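Local coordinates for protein AggB (Escherichia coli, PDB 4PHX), which is the minor subunit of aggregative adherence fimbriae type I, an Ig-like adhesin domain that probably caps the fimbrial tip and may take part in host attachment, at residues D33-A41 / I66-I76. Sequence-based numbering, arbitrary orientation.
Sequences DGFHIWINA and IGGGGWSSSLI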
loop_
_atom_site.group_PDB
_atom_site.type_symbol
_atom_site.label_atom_id
_atom_site.label_comp_id
_atom_site.label_asym_id
_atom_site.label_seq_id
_atom_site.Cartn_x
_atom_site.Cartn_y
_atom_site.Cartn_z
ATOM N N ASP B 33 -17.675 11.610 -32.995
ATOM C CA ASP B 33 -16.559 12.238 -32.315
ATOM C C ASP B 33 -16.377 11.768 -30.872
ATOM O O ASP B 33 -15.637 12.386 -30.101
ATOM C CB ASP B 33 -16.691 13.761 -32.366
ATOM C CG ASP B 33 -16.308 14.331 -33.704
ATOM O OD1 ASP B 33 -15.114 14.640 -33.909
ATOM O OD2 ASP B 33 -17.206 14.479 -34.552
ATOM N N GLY B 34 -17.041 10.680 -30.504
ATOM C CA GLY B 34 -16.915 10.196 -29.142
ATOM C C GLY B 34 -17.750 8.989 -28.777
ATOM O O GLY B 34 -18.525 8.501 -29.600
ATOM N N PHE B 35 -17.554 8.494 -27.554
ATOM C CA PHE B 35 -18.273 7.331 -27.030
ATOM C C PHE B 35 -18.758 7.617 -25.610
ATOM O O PHE B 35 -18.126 8.342 -24.849
ATOM C CB PHE B 35 -17.407 6.078 -26.944
ATOM C CG PHE B 35 -16.732 5.666 -28.224
ATOM C CD1 PHE B 35 -15.473 6.149 -28.548
ATOM C CD2 PHE B 35 -17.306 4.715 -29.051
ATOM C CE1 PHE B 35 -14.827 5.726 -29.716
ATOM C CE2 PHE B 35 -16.662 4.286 -30.204
ATOM C CZ PHE B 35 -15.432 4.791 -30.535
ATOM N N HIS B 36 -19.827 6.936 -25.237
ATOM C CA HIS B 36 -20.687 7.317 -24.140
ATOM C C HIS B 36 -21.308 6.008 -23.714
ATOM O O HIS B 36 -22.040 5.403 -24.504
ATOM C CB HIS B 36 -21.736 8.178 -24.814
ATOM C CG HIS B 36 -22.816 8.684 -23.926
ATOM N ND1 HIS B 36 -24.068 8.987 -24.411
ATOM C CD2 HIS B 36 -22.829 8.999 -22.610
ATOM C CE1 HIS B 36 -24.814 9.456 -23.427
ATOM N NE2 HIS B 36 -24.088 9.468 -22.324
ATOM N N ILE B 37 -21.004 5.535 -22.511
ATOM C CA ILE B 37 -21.606 4.293 -22.012
ATOM C C ILE B 37 -22.076 4.423 -20.581
ATOM O O ILE B 37 -21.604 5.288 -19.856
ATOM C CB ILE B 37 -20.624 3.086 -22.048
ATOM C CG1 ILE B 37 -19.431 3.334 -21.139
ATOM C CG2 ILE B 37 -20.159 2.799 -23.445
ATOM C CD1 ILE B 37 -18.219 2.437 -21.442
ATOM N N TRP B 38 -22.983 3.543 -20.163
ATOM C CA TRP B 38 -23.369 3.471 -18.764
ATOM C C TRP B 38 -23.950 2.108 -18.459
ATOM O O TRP B 38 -24.209 1.324 -19.380
ATOM C CB TRP B 38 -24.363 4.579 -18.393
ATOM C CG TRP B 38 -25.619 4.577 -19.193
ATOM C CD1 TRP B 38 -26.823 4.029 -18.835
ATOM C CD2 TRP B 38 -25.817 5.156 -20.495
ATOM N NE1 TRP B 38 -27.748 4.230 -19.833
ATOM C CE2 TRP B 38 -27.156 4.918 -20.861
ATOM C CE3 TRP B 38 -24.988 5.842 -21.386
ATOM C CZ2 TRP B 38 -27.687 5.352 -22.069
ATOM C CZ3 TRP B 38 -25.513 6.274 -22.589
ATOM C CH2 TRP B 38 -26.850 6.026 -22.925
ATOM N N ILE B 39 -24.139 1.806 -17.176
ATOM C CA ILE B 39 -24.834 0.580 -16.824
ATOM C C ILE B 39 -26.251 0.921 -16.410
ATOM O O ILE B 39 -26.459 1.910 -15.701
ATOM C CB ILE B 39 -24.173 -0.131 -15.653
ATOM C CG1 ILE B 39 -22.732 -0.526 -16.011
ATOM C CG2 ILE B 39 -25.038 -1.337 -15.195
ATOM C CD1 ILE B 39 -22.052 -1.329 -14.939
ATOM N N ASN B 40 -27.229 0.118 -16.826
ATOM C CA ASN B 40 -28.605 0.320 -16.326
ATOM C C ASN B 40 -28.860 -0.383 -15.000
ATOM O O ASN B 40 -29.366 -1.505 -14.956
ATOM C CB ASN B 40 -29.645 -0.108 -17.344
ATOM C CG ASN B 40 -29.439 0.550 -18.666
ATOM O OD1 ASN B 40 -29.565 1.765 -18.792
ATOM N ND2 ASN B 40 -29.099 -0.245 -19.666
ATOM N N ALA B 41 -28.470 0.280 -13.924
ATOM C CA ALA B 41 -28.634 -0.254 -12.584
ATOM C C ALA B 41 -28.594 0.931 -11.636
ATOM O O ALA B 41 -28.225 2.036 -12.039
ATOM C CB ALA B 41 -27.539 -1.221 -12.277
ATOM N N ILE B 66 -17.759 1.300 -14.122
ATOM C CA ILE B 66 -17.580 1.107 -15.544
ATOM C C ILE B 66 -16.685 2.171 -16.168
ATOM O O ILE B 66 -16.726 3.337 -15.812
ATOM C CB ILE B 66 -18.940 1.056 -16.270
ATOM C CG1 ILE B 66 -18.766 0.536 -17.697
ATOM C CG2 ILE B 66 -19.614 2.435 -16.231
ATOM C CD1 ILE B 66 -20.085 0.282 -18.447
ATOM N N GLY B 67 -15.881 1.742 -17.124
ATOM C CA GLY B 67 -15.055 2.659 -17.884
ATOM C C GLY B 67 -13.637 2.137 -17.951
ATOM O O GLY B 67 -13.373 1.151 -18.625
ATOM N N GLY B 68 -12.737 2.776 -17.208
ATOM C CA GLY B 68 -11.340 2.381 -17.194
ATOM C C GLY B 68 -10.500 3.385 -17.949
ATOM O O GLY B 68 -10.995 4.458 -18.319
ATOM N N GLY B 69 -9.241 3.024 -18.199
ATOM C CA GLY B 69 -8.300 3.864 -18.928
ATOM C C GLY B 69 -8.853 4.696 -20.078
ATOM O O GLY B 69 -9.202 4.166 -21.129
ATOM N N GLY B 70 -8.937 6.005 -19.864
ATOM C CA GLY B 70 -9.348 6.922 -20.898
ATOM C C GLY B 70 -10.836 7.215 -20.917
ATOM O O GLY B 70 -11.332 7.795 -21.882
ATOM N N TRP B 71 -11.547 6.816 -19.863
ATOM C CA TRP B 71 -12.983 7.064 -19.745
ATOM C C TRP B 71 -13.172 8.050 -18.603
ATOM O O TRP B 71 -12.726 7.807 -17.489
ATOM C CB TRP B 71 -13.766 5.757 -19.468
ATOM C CG TRP B 71 -13.739 4.690 -20.585
ATOM C CD1 TRP B 71 -12.884 3.626 -20.687
ATOM C CD2 TRP B 71 -14.611 4.603 -21.723
ATOM N NE1 TRP B 71 -13.164 2.891 -21.811
ATOM C CE2 TRP B 71 -14.208 3.478 -22.475
ATOM C CE3 TRP B 71 -15.683 5.378 -22.190
ATOM C CZ2 TRP B 71 -14.845 3.103 -23.664
ATOM C CZ3 TRP B 71 -16.300 5.014 -23.373
ATOM C CH2 TRP B 71 -15.889 3.879 -24.091
ATOM N N SER B 72 -13.821 9.173 -18.877
ATOM C CA SER B 72 -14.112 10.157 -17.845
ATOM C C SER B 72 -15.600 10.106 -17.552
ATOM O O SER B 72 -16.402 9.841 -18.456
ATOM C CB SER B 72 -13.710 11.568 -18.298
ATOM O OG SER B 72 -12.359 11.599 -18.715
ATOM N N SER B 73 -15.959 10.354 -16.290
ATOM C CA SER B 73 -17.349 10.352 -15.864
ATOM C C SER B 73 -18.085 11.441 -16.628
ATOM O O SER B 73 -17.521 12.509 -16.860
ATOM C CB SER B 73 -17.432 10.606 -14.364
ATOM O OG SER B 73 -16.792 9.582 -13.627
ATOM N N SER B 74 -19.331 11.199 -17.023
ATOM C CA SER B 74 -20.023 12.186 -17.866
ATOM C C SER B 74 -21.530 12.397 -17.629
ATOM O O SER B 74 -22.208 11.572 -17.013
ATOM C CB SER B 74 -19.745 11.925 -19.363
ATOM O OG SER B 74 -20.240 10.667 -19.772
ATOM N N LEU B 75 -22.028 13.517 -18.156
ATOM C CA LEU B 75 -23.403 13.941 -17.980
ATOM C C LEU B 75 -23.849 14.633 -19.263
ATOM O O LEU B 75 -23.708 15.848 -19.415
ATOM C CB LEU B 75 -23.516 14.891 -16.783
ATOM C CG LEU B 75 -24.892 15.365 -16.289
ATOM C CD1 LEU B 75 -25.276 16.726 -16.881
ATOM C CD2 LEU B 75 -25.959 14.318 -16.563
ATOM N N ILE B 76 -24.387 13.851 -20.189
ATOM C CA ILE B 76 -24.671 14.339 -21.527
ATOM C C ILE B 76 -26.167 14.262 -21.869
ATOM O O ILE B 76 -26.682 13.192 -22.194
ATOM C CB ILE B 76 -23.865 13.533 -22.562
ATOM C CG1 ILE B 76 -22.374 13.546 -22.216
ATOM C CG2 ILE B 76 -24.108 14.058 -23.960
ATOM C CD1 ILE B 76 -21.566 12.534 -22.995
#
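Ile37 packs against both Trp71 and Ile66. Its CD1 sits over one face of the indole, 3.8 Å from the centroid of the six-membered ring and 12° off the ring normal. The two side chains cross at about a right angle. CG1 of Ile37 lies between backbone N and carbonyl carbon (chi1 63°), which carries CD1 to the indole. Phe35 CB meets the same ring at Trp71 CZ3, 3.9 Å away. Ala91 of strand 90-97 touches Phe35 and Trp71, and Phe93 touches Ile37 and Trp71. Farther along the strand, Ile39 CG1 touches Ile66 CD1 at 3.7 Å. This apolar cluster lies inside the beta sandwich of an Ig-like fold, where strand 61-67 belongs to one sheet and strands 34-39 and 72-76 to the other. The indole NE1 donates a hydrogen bond to Ile92 O. A second close-packed layer lies on the other side of strand 34-39. There the His36 ring is held between Trp38 CZ3, 3.3 Å above one face, and Ile76 CD1, 3.8 Å above the opposite face. Solvent reaches Gly69 and Gly70, at the tip of the type II beta turn from Gly68 to Trp71; Gly69 O is hydrogen-bonded to Arg84.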